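Colicin-D (Escherichia coli, PDB 5ZNM) kills Escherichia coli and closely related bacteria by stopping protein synthesis, its C-terminal domain acting as a tRNA-cleaving ribonuclease that follows the central domain. Local coordinates at residues A[50-56]-A[264-269]; A[126-132]-A[276-282]; A[192-196]-A[208-213]. All coordinates share one frame; numbering follows the deposited sequence.

Interaction 1. Residues A[50-56]-A[264-269]; sequences LNNTASS and YWRPDA
Arg-266 reaches from the edge strand 262-267 into the loop that follows strand 49-51, and its guanidinium meets the carbonyls of Asn-51, Thr-53 and Ser-56. Its CG sits between the backbone N and the carbonyl carbon (chi1 61°), and from there the chain runs extended to NE, which carries the charged end deep into the bend of the loop. Ser-56 O lies at the guanidinium edge, close to its plane, and takes a hydrogen bond from Arg-266 NH2 at 3.2 Å; the donor lies in the carbonyl plane, on a lone pair. The bond from Arg-266 NH1 to Asn-51 O, 3.3 Å long, is bent and weak. Over one face of the group sits Thr-53 O, 3.2 Å from Arg-266 CZ, an electrostatic contact made without a hydrogen bond. Ser-56 OG gives that same oxygen a 2.7 Å bond across the type II turn from Thr-53 to Ser-56. A water bridges Arg-266 NH1 and Ser-56 O, while Glu-275 on the neighbouring strand forms a salt bridge with Arg-266 NE.

The Asn-52 amide and the arginine stem run alongside each other, pointing opposite ways, with Asn-52 CG 3.5 Å from Arg-266 CB and the amide plane steeply inclined to the guanidinium. Its ND2 meets the edge of the Tyr-264 ring, and Leu-50 CD1 approaches Tyr-264 CE1 at 3.8 Å. Within the turn, Ala-54 CB rests against the backbone at Ala-269, and a second water links Asn-52 O with Pro-267 O.

The buried positive charge is thus met by one carboxylate and several carbonyl dipoles, which probably stabilise it and hold the loop to the end of the strand.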
# COMPACT_ATOMS: atom_id res chain seq x y z
N LEU A 50 -7.69 5.11 14.18
CA LEU A 50 -6.56 5.52 13.36
C LEU A 50 -5.35 4.65 13.69
O LEU A 50 -5.04 4.44 14.87
CB LEU A 50 -6.20 6.98 13.60
CG LEU A 50 -7.19 8.05 13.16
CD1 LEU A 50 -6.94 9.35 13.91
CD2 LEU A 50 -7.04 8.23 11.64
N ASN A 51 -4.67 4.15 12.67
CA ASN A 51 -3.41 3.46 12.89
C ASN A 51 -2.26 4.42 12.62
O ASN A 51 -2.34 5.26 11.72
CB ASN A 51 -3.30 2.23 11.98
CG ASN A 51 -4.23 1.13 12.40
OD1 ASN A 51 -4.64 1.05 13.56
ND2 ASN A 51 -4.58 0.24 11.45
N ASN A 52 -1.19 4.32 13.41
CA ASN A 52 -0.02 5.15 13.16
C ASN A 52 0.96 4.50 12.17
O ASN A 52 2.17 4.64 12.31
CB ASN A 52 0.68 5.53 14.47
CG ASN A 52 0.03 6.73 15.16
OD1 ASN A 52 0.48 7.18 16.22
ND2 ASN A 52 -1.03 7.25 14.57
N THR A 53 0.44 3.78 11.19
CA THR A 53 1.22 3.35 10.03
C THR A 53 1.68 4.56 9.23
O THR A 53 0.86 5.30 8.69
CB THR A 53 0.34 2.46 9.16
OG1 THR A 53 -0.31 1.49 10.00
CG2 THR A 53 1.16 1.76 8.08
N ALA A 54 2.99 4.78 9.14
CA ALA A 54 3.46 6.04 8.59
C ALA A 54 3.19 6.14 7.09
O ALA A 54 3.26 5.14 6.37
CB ALA A 54 4.96 6.21 8.86
N SER A 55 2.87 7.35 6.64
CA SER A 55 2.71 7.65 5.21
C SER A 55 1.58 6.83 4.59
O SER A 55 1.66 6.45 3.42
CB SER A 55 4.01 7.43 4.44
OG SER A 55 5.02 8.32 4.89
N SER A 56 0.53 6.55 5.34
CA SER A 56 -0.52 5.68 4.86
C SER A 56 -1.80 6.47 4.61
O SER A 56 -2.02 7.53 5.18
CB SER A 56 -0.78 4.54 5.85
OG SER A 56 -1.27 5.03 7.10
N TYR A 264 -3.63 15.68 13.00
CA TYR A 264 -2.83 15.25 14.14
C TYR A 264 -1.47 14.77 13.63
O TYR A 264 -1.27 14.57 12.42
CB TYR A 264 -3.53 14.16 14.97
CG TYR A 264 -3.36 12.75 14.45
CD1 TYR A 264 -3.91 12.36 13.22
CD2 TYR A 264 -2.66 11.82 15.18
CE1 TYR A 264 -3.74 11.07 12.75
CE2 TYR A 264 -2.48 10.53 14.71
CZ TYR A 264 -3.03 10.15 13.50
OH TYR A 264 -2.84 8.86 13.05
N TRP A 265 -0.53 14.60 14.55
CA TRP A 265 0.83 14.16 14.22
C TRP A 265 1.06 12.73 14.66
O TRP A 265 0.60 12.33 15.74
CB TRP A 265 1.87 15.06 14.89
CG TRP A 265 1.85 16.46 14.43
CD1 TRP A 265 1.12 17.49 14.95
CD2 TRP A 265 2.61 17.00 13.35
NE1 TRP A 265 1.38 18.64 14.25
CE2 TRP A 265 2.29 18.37 13.27
CE3 TRP A 265 3.54 16.46 12.44
CZ2 TRP A 265 2.85 19.22 12.32
CZ3 TRP A 265 4.10 17.30 11.49
CH2 TRP A 265 3.75 18.67 11.44
N ARG A 266 1.78 11.95 13.86
CA ARG A 266 2.26 10.62 14.20
C ARG A 266 3.73 10.52 13.86
O ARG A 266 4.25 11.33 13.08
CB ARG A 266 1.50 9.49 13.48
CG ARG A 266 1.60 9.52 11.95
CD ARG A 266 0.72 8.42 11.29
NE ARG A 266 0.62 8.61 9.84
CZ ARG A 266 -0.42 8.25 9.10
NH1 ARG A 266 -1.48 7.67 9.67
NH2 ARG A 266 -0.43 8.49 7.80
N PRO A 267 4.44 9.55 14.44
CA PRO A 267 5.85 9.38 14.07
C PRO A 267 5.99 9.08 12.58
O PRO A 267 5.09 8.50 11.95
CB PRO A 267 6.31 8.19 14.93
CG PRO A 267 5.39 8.19 16.12
CD PRO A 267 4.05 8.64 15.53
N ASP A 268 7.11 9.50 12.01
CA ASP A 268 7.38 9.18 10.62
C ASP A 268 7.84 7.73 10.48
O ASP A 268 7.91 6.97 11.46
CB ASP A 268 8.38 10.17 10.02
CG ASP A 268 9.75 10.15 10.70
OD1 ASP A 268 10.02 9.25 11.52
OD2 ASP A 268 10.55 11.05 10.41
N ALA A 269 8.10 7.32 9.24
CA ALA A 269 8.42 5.92 8.97
C ALA A 269 9.67 5.47 9.72
O ALA A 269 9.73 4.34 10.23
CB ALA A 269 8.57 5.70 7.46
O HOH W 1 4.36 5.88 12.84
O HOH W 2 -3.74 7.66 7.59

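Interaction 2. Residues A[126-132]-A[276-282]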
# COMPACT_ATOMS: atom_id res chain seq x y z
N ALA A 126 -17.73 6.97 9.63
CA ALA A 126 -16.59 6.71 8.75
C ALA A 126 -15.54 7.80 8.90
O ALA A 126 -15.83 8.94 9.27
CB ALA A 126 -17.01 6.60 7.28
N MET A 127 -14.30 7.44 8.54
CA MET A 127 -13.15 8.29 8.81
C MET A 127 -12.10 8.00 7.75
O MET A 127 -11.73 6.84 7.54
CB MET A 127 -12.59 8.02 10.21
CG MET A 127 -11.37 8.86 10.58
SD MET A 127 -10.91 8.63 12.33
CE MET A 127 -10.55 6.88 12.32
N PHE A 128 -11.65 9.04 7.07
CA PHE A 128 -10.68 8.94 5.98
C PHE A 128 -9.48 9.82 6.32
O PHE A 128 -9.65 10.95 6.78
CB PHE A 128 -11.30 9.38 4.65
CG PHE A 128 -10.40 9.18 3.46
CD1 PHE A 128 -10.20 7.91 2.93
CD2 PHE A 128 -9.76 10.25 2.87
CE1 PHE A 128 -9.36 7.73 1.83
CE2 PHE A 128 -8.92 10.07 1.77
CZ PHE A 128 -8.72 8.81 1.26
N SER A 129 -8.27 9.30 6.11
CA SER A 129 -7.10 10.05 6.55
C SER A 129 -5.94 9.82 5.60
O SER A 129 -5.80 8.74 5.02
CB SER A 129 -6.68 9.67 7.98
OG SER A 129 -6.42 8.29 8.06
N LEU A 130 -5.11 10.85 5.46
CA LEU A 130 -3.93 10.79 4.60
C LEU A 130 -2.98 11.89 5.03
O LEU A 130 -3.34 12.78 5.81
CB LEU A 130 -4.28 10.95 3.11
CG LEU A 130 -5.33 11.95 2.60
CD1 LEU A 130 -5.36 13.26 3.32
CD2 LEU A 130 -5.11 12.20 1.12
N SER A 131 -1.77 11.86 4.47
CA SER A 131 -0.76 12.83 4.85
C SER A 131 -1.24 14.25 4.57
O SER A 131 -1.77 14.54 3.49
CB SER A 131 0.55 12.56 4.12
OG SER A 131 1.14 11.37 4.62
N ALA A 132 -1.06 15.13 5.55
CA ALA A 132 -1.57 16.49 5.42
C ALA A 132 -0.66 17.34 4.55
O ALA A 132 -1.13 18.30 3.93
CB ALA A 132 -1.71 17.13 6.80
N ALA A 276 2.40 15.00 9.63
CA ALA A 276 1.05 15.47 9.87
C ALA A 276 0.06 14.66 9.04
O ALA A 276 0.31 14.34 7.88
CB ALA A 276 0.93 16.96 9.51
N VAL A 277 -1.07 14.32 9.66
CA VAL A 277 -2.12 13.51 9.06
C VAL A 277 -3.41 14.32 9.07
O VAL A 277 -3.81 14.83 10.12
CB VAL A 277 -2.31 12.19 9.83
CG1 VAL A 277 -3.33 11.28 9.14
CG2 VAL A 277 -0.99 11.47 10.02
N TYR A 278 -4.05 14.43 7.91
CA TYR A 278 -5.33 15.12 7.79
C TYR A 278 -6.43 14.08 7.85
O TYR A 278 -6.36 13.06 7.16
CB TYR A 278 -5.38 15.93 6.49
CG TYR A 278 -6.72 16.59 6.20
CD1 TYR A 278 -7.30 17.47 7.11
CD2 TYR A 278 -7.38 16.35 5.00
CE1 TYR A 278 -8.51 18.09 6.84
CE2 TYR A 278 -8.62 16.96 4.72
CZ TYR A 278 -9.16 17.83 5.65
OH TYR A 278 -10.36 18.44 5.38
N VAL A 279 -7.44 14.31 8.70
CA VAL A 279 -8.46 13.32 9.00
C VAL A 279 -9.83 13.94 8.75
O VAL A 279 -10.08 15.08 9.15
CB VAL A 279 -8.32 12.81 10.45
CG1 VAL A 279 -9.36 11.75 10.74
CG2 VAL A 279 -6.90 12.27 10.69
N MET A 280 -10.70 13.19 8.08
CA MET A 280 -12.03 13.68 7.69
C MET A 280 -13.07 12.68 8.16
O MET A 280 -12.89 11.47 8.02
CB MET A 280 -12.15 13.86 6.16
CG MET A 280 -11.21 14.87 5.55
SD MET A 280 -10.75 14.47 3.85
CE MET A 280 -9.22 13.56 4.05
N LEU A 281 -14.17 13.19 8.71
CA LEU A 281 -15.22 12.34 9.23
C LEU A 281 -16.50 12.55 8.43
O LEU A 281 -16.63 13.51 7.66
CB LEU A 281 -15.48 12.59 10.72
CG LEU A 281 -14.71 11.69 11.69
CD1 LEU A 281 -13.29 12.15 11.82
CD2 LEU A 281 -15.37 11.63 13.06
N ASN A 282 -17.43 11.61 8.58
CA ASN A 282 -18.72 11.77 7.92
C ASN A 282 -19.47 12.96 8.50
O ASN A 282 -19.36 13.29 9.69
CB ASN A 282 -19.58 10.51 8.09
CG ASN A 282 -19.83 10.16 9.54
OD1 ASN A 282 -18.96 9.59 10.20
ND2 ASN A 282 -21.02 10.51 10.05
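Strands 126-131 and 276-281 run antiparallel, 157° between their directions, joined by paired backbone hydrogen bonds at Phe-128 with Met-280 and at Leu-130 with Tyr-278, and the ladder is extended at one end by Ala-132 N, which donates to Ala-276 O at 2.8 Å. At the other end the Asn-282 side chain takes over: its OD1 accepts from Ala-126 N at 2.9 Å, the donor standing above the amide carbonyl plane, while Asn-282 N returns a bond to Ala-126 O.

On the face bearing Phe-128, Leu-130, Tyr-278 and Met-280, the methionine is the hub. Its chain bends at chi3 (-94°), turning the methyl back toward the partner strand. Met-280 CE therefore meets the edge of the Phe-128 ring, 3.6 Å from CD2, and also touches Leu-130 CD1 at 3.9 Å. Leu-130 CD1 in turn lies near the plane of the Tyr-278 ring, at its edge. The tyrosine hydroxyl is bonded to Asp-261 and to the backbone of Gly-155.

On the other face, that of Met-127, Ser-129, Val-279 and Leu-281, Met-127 and Val-279 pack diagonally, Met-127 CG lying 3.5 Å from Val-279 CG1. Leu-281 CD1 approaches the same Met-127 CG, and Ser-129 presents its CB to Val-279 CG2 at 3.8 Å.

The backbone groups facing the partner strand are paired here, and Met-127, Ser-129, Val-277 and Val-279 bond to the flanking strands 56-61 and 262-267 of this five-stranded antiparallel sheet. Both faces offer mainly carbon, so the pair combines directional bonding within the sheet with apolar packing above and below it.

Interaction 3. Residues A[192-196]-A[208-213]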
# COMPACT_ATOMS: atom_id res chain seq x y z
N GLY A 192 -2.38 1.47 26.55
CA GLY A 192 -1.35 1.77 25.57
C GLY A 192 -1.87 2.32 24.26
O GLY A 192 -1.10 2.40 23.30
N LEU A 193 -3.15 2.70 24.18
CA LEU A 193 -3.73 3.37 23.03
C LEU A 193 -3.77 4.87 23.27
O LEU A 193 -3.67 5.35 24.40
CB LEU A 193 -5.16 2.88 22.74
CG LEU A 193 -5.36 1.39 22.45
CD1 LEU A 193 -6.85 1.06 22.37
CD2 LEU A 193 -4.62 0.96 21.17
N ASP A 194 -3.95 5.62 22.19
CA ASP A 194 -4.16 7.06 22.31
C ASP A 194 -5.60 7.39 22.00
O ASP A 194 -6.33 6.60 21.39
CB ASP A 194 -3.22 7.84 21.38
CG ASP A 194 -1.77 7.65 21.75
OD1 ASP A 194 -1.40 7.97 22.91
OD2 ASP A 194 -1.01 7.17 20.89
N LYS A 195 -6.02 8.57 22.43
CA LYS A 195 -7.39 9.00 22.20
C LYS A 195 -7.40 10.44 21.74
O LYS A 195 -6.74 11.29 22.35
CB LYS A 195 -8.24 8.84 23.47
CG LYS A 195 -9.72 9.22 23.30
CD LYS A 195 -10.54 8.66 24.47
CE LYS A 195 -11.70 9.56 24.85
NZ LYS A 195 -12.57 8.94 25.89
N ILE A 196 -8.13 10.70 20.66
CA ILE A 196 -8.44 12.05 20.19
C ILE A 196 -9.93 12.28 20.38
O ILE A 196 -10.74 11.38 20.12
CB ILE A 196 -8.02 12.21 18.71
CG1 ILE A 196 -6.49 12.26 18.60
CG2 ILE A 196 -8.64 13.44 18.09
CD1 ILE A 196 -5.99 11.97 17.19
N THR A 208 -15.16 10.28 20.18
CA THR A 208 -13.88 9.67 20.53
C THR A 208 -13.29 8.92 19.34
O THR A 208 -13.98 8.10 18.72
CB THR A 208 -14.10 8.71 21.69
OG1 THR A 208 -14.49 9.45 22.86
CG2 THR A 208 -12.83 7.92 21.95
N ILE A 209 -12.02 9.18 19.03
CA ILE A 209 -11.30 8.43 18.00
C ILE A 209 -10.12 7.76 18.68
O ILE A 209 -9.37 8.43 19.40
CB ILE A 209 -10.82 9.34 16.85
CG1 ILE A 209 -12.02 9.96 16.14
CG2 ILE A 209 -9.95 8.55 15.86
CD1 ILE A 209 -11.67 11.24 15.44
N LEU A 210 -10.00 6.45 18.51
CA LEU A 210 -8.89 5.71 19.08
C LEU A 210 -7.69 5.76 18.14
O LEU A 210 -7.85 5.84 16.92
CB LEU A 210 -9.30 4.25 19.32
CG LEU A 210 -10.46 4.04 20.29
CD1 LEU A 210 -10.87 2.58 20.35
CD2 LEU A 210 -10.11 4.56 21.67
N VAL A 211 -6.49 5.71 18.70
CA VAL A 211 -5.29 5.64 17.88
C VAL A 211 -4.49 4.44 18.33
O VAL A 211 -4.13 4.34 19.51
CB VAL A 211 -4.44 6.92 17.96
CG1 VAL A 211 -3.25 6.82 17.04
CG2 VAL A 211 -5.26 8.14 17.60
N ASN A 212 -4.22 3.51 17.41
CA ASN A 212 -3.29 2.42 17.68
C ASN A 212 -1.88 2.94 17.35
O ASN A 212 -1.59 3.14 16.18
CB ASN A 212 -3.64 1.20 16.83
CG ASN A 212 -2.78 -0.01 17.17
OD1 ASN A 212 -1.74 0.09 17.85
ND2 ASN A 212 -3.20 -1.17 16.67
N PRO A 213 -1.03 3.19 18.33
CA PRO A 213 0.27 3.79 18.03
C PRO A 213 1.28 2.83 17.41
O PRO A 213 2.34 3.29 16.99
CB PRO A 213 0.76 4.29 19.40
CG PRO A 213 0.09 3.45 20.37
CD PRO A 213 -1.21 2.97 19.77
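Asp-194 and Val-211 pack closely at the open end of this hairpin, their CB atoms 3.7 Å apart on the face they share with Ile-196 and Ile-209. Four backbone hydrogen bonds link the strands, two at Asp-194 with Val-211 and two at Ile-196 with Ile-209; Val-211 N reaches Asp-194 O at 2.8 Å from well above the carbonyl plane. Ile-196 sends its CD1 diagonally to Val-211 CG2, 3.9 Å away, and this aliphatic surface continues onto Phe-262 and Tyr-264 of strand 262-267.

The tight packing extends past the strand end, where Pro-213 leans on the loop. Its CG lies 3.3 Å from Gly-192 O, and its CB is 3.7 Å from Asp-194 OD2. The other carboxylate oxygen of Asp-194 forms a salt bridge with Arg-187. Leu-193 extends CD2 over the backbone at Asn-212 and meets helix 32-42 through Ala-38 and Met-42.

In contrast to this buried part, the solvent side is where Lys-195, its CG anti to the backbone N (chi1 -178°), lies obliquely across Thr-208. One carbon contact is locally tight, Lys-195 CD to Thr-208 CG2 at 3.5 Å, and Lys-195 CE passes Thr-208 OG1 at 3.4 Å. The lysine's carbon stem thus meets the threonine at the exposed margin, while its ammonium has a weak hydrogen bond to a glycerol, probably from the crystallisation liquor.

The hairpin is therefore two-sided in chemistry: one face is given to aliphatic burial with a single acid paired to an arginine, whereas the other is divided, Leu-210 packing on helix 32-42 and Lys-195 running along Thr-208 with its charge at the surface.

All three contacts probably lie in the central domain of this two-domain piece of the toxin. Interactions 1 and 2 have centres about 11 Å apart and meet in the five-stranded antiparallel sheet, where strands 262-267 and 274-281 are neighbours. Interaction 3 lies about 12 Å from interaction 1 and 14 Å from interaction 2, centre to centre, in the mixed four-stranded sheet that strand 49-51 joins beside strand 207-212. Along the chain the hairpin falls within the spans of both other contacts, which themselves interlock. Residues 50-56 run from strand 49-51 of the mixed sheet to strand 56-61 of the five-stranded one, and Met-127 and Leu-281 pack on Ile-209, bringing sequence-distant strands into one compact unit.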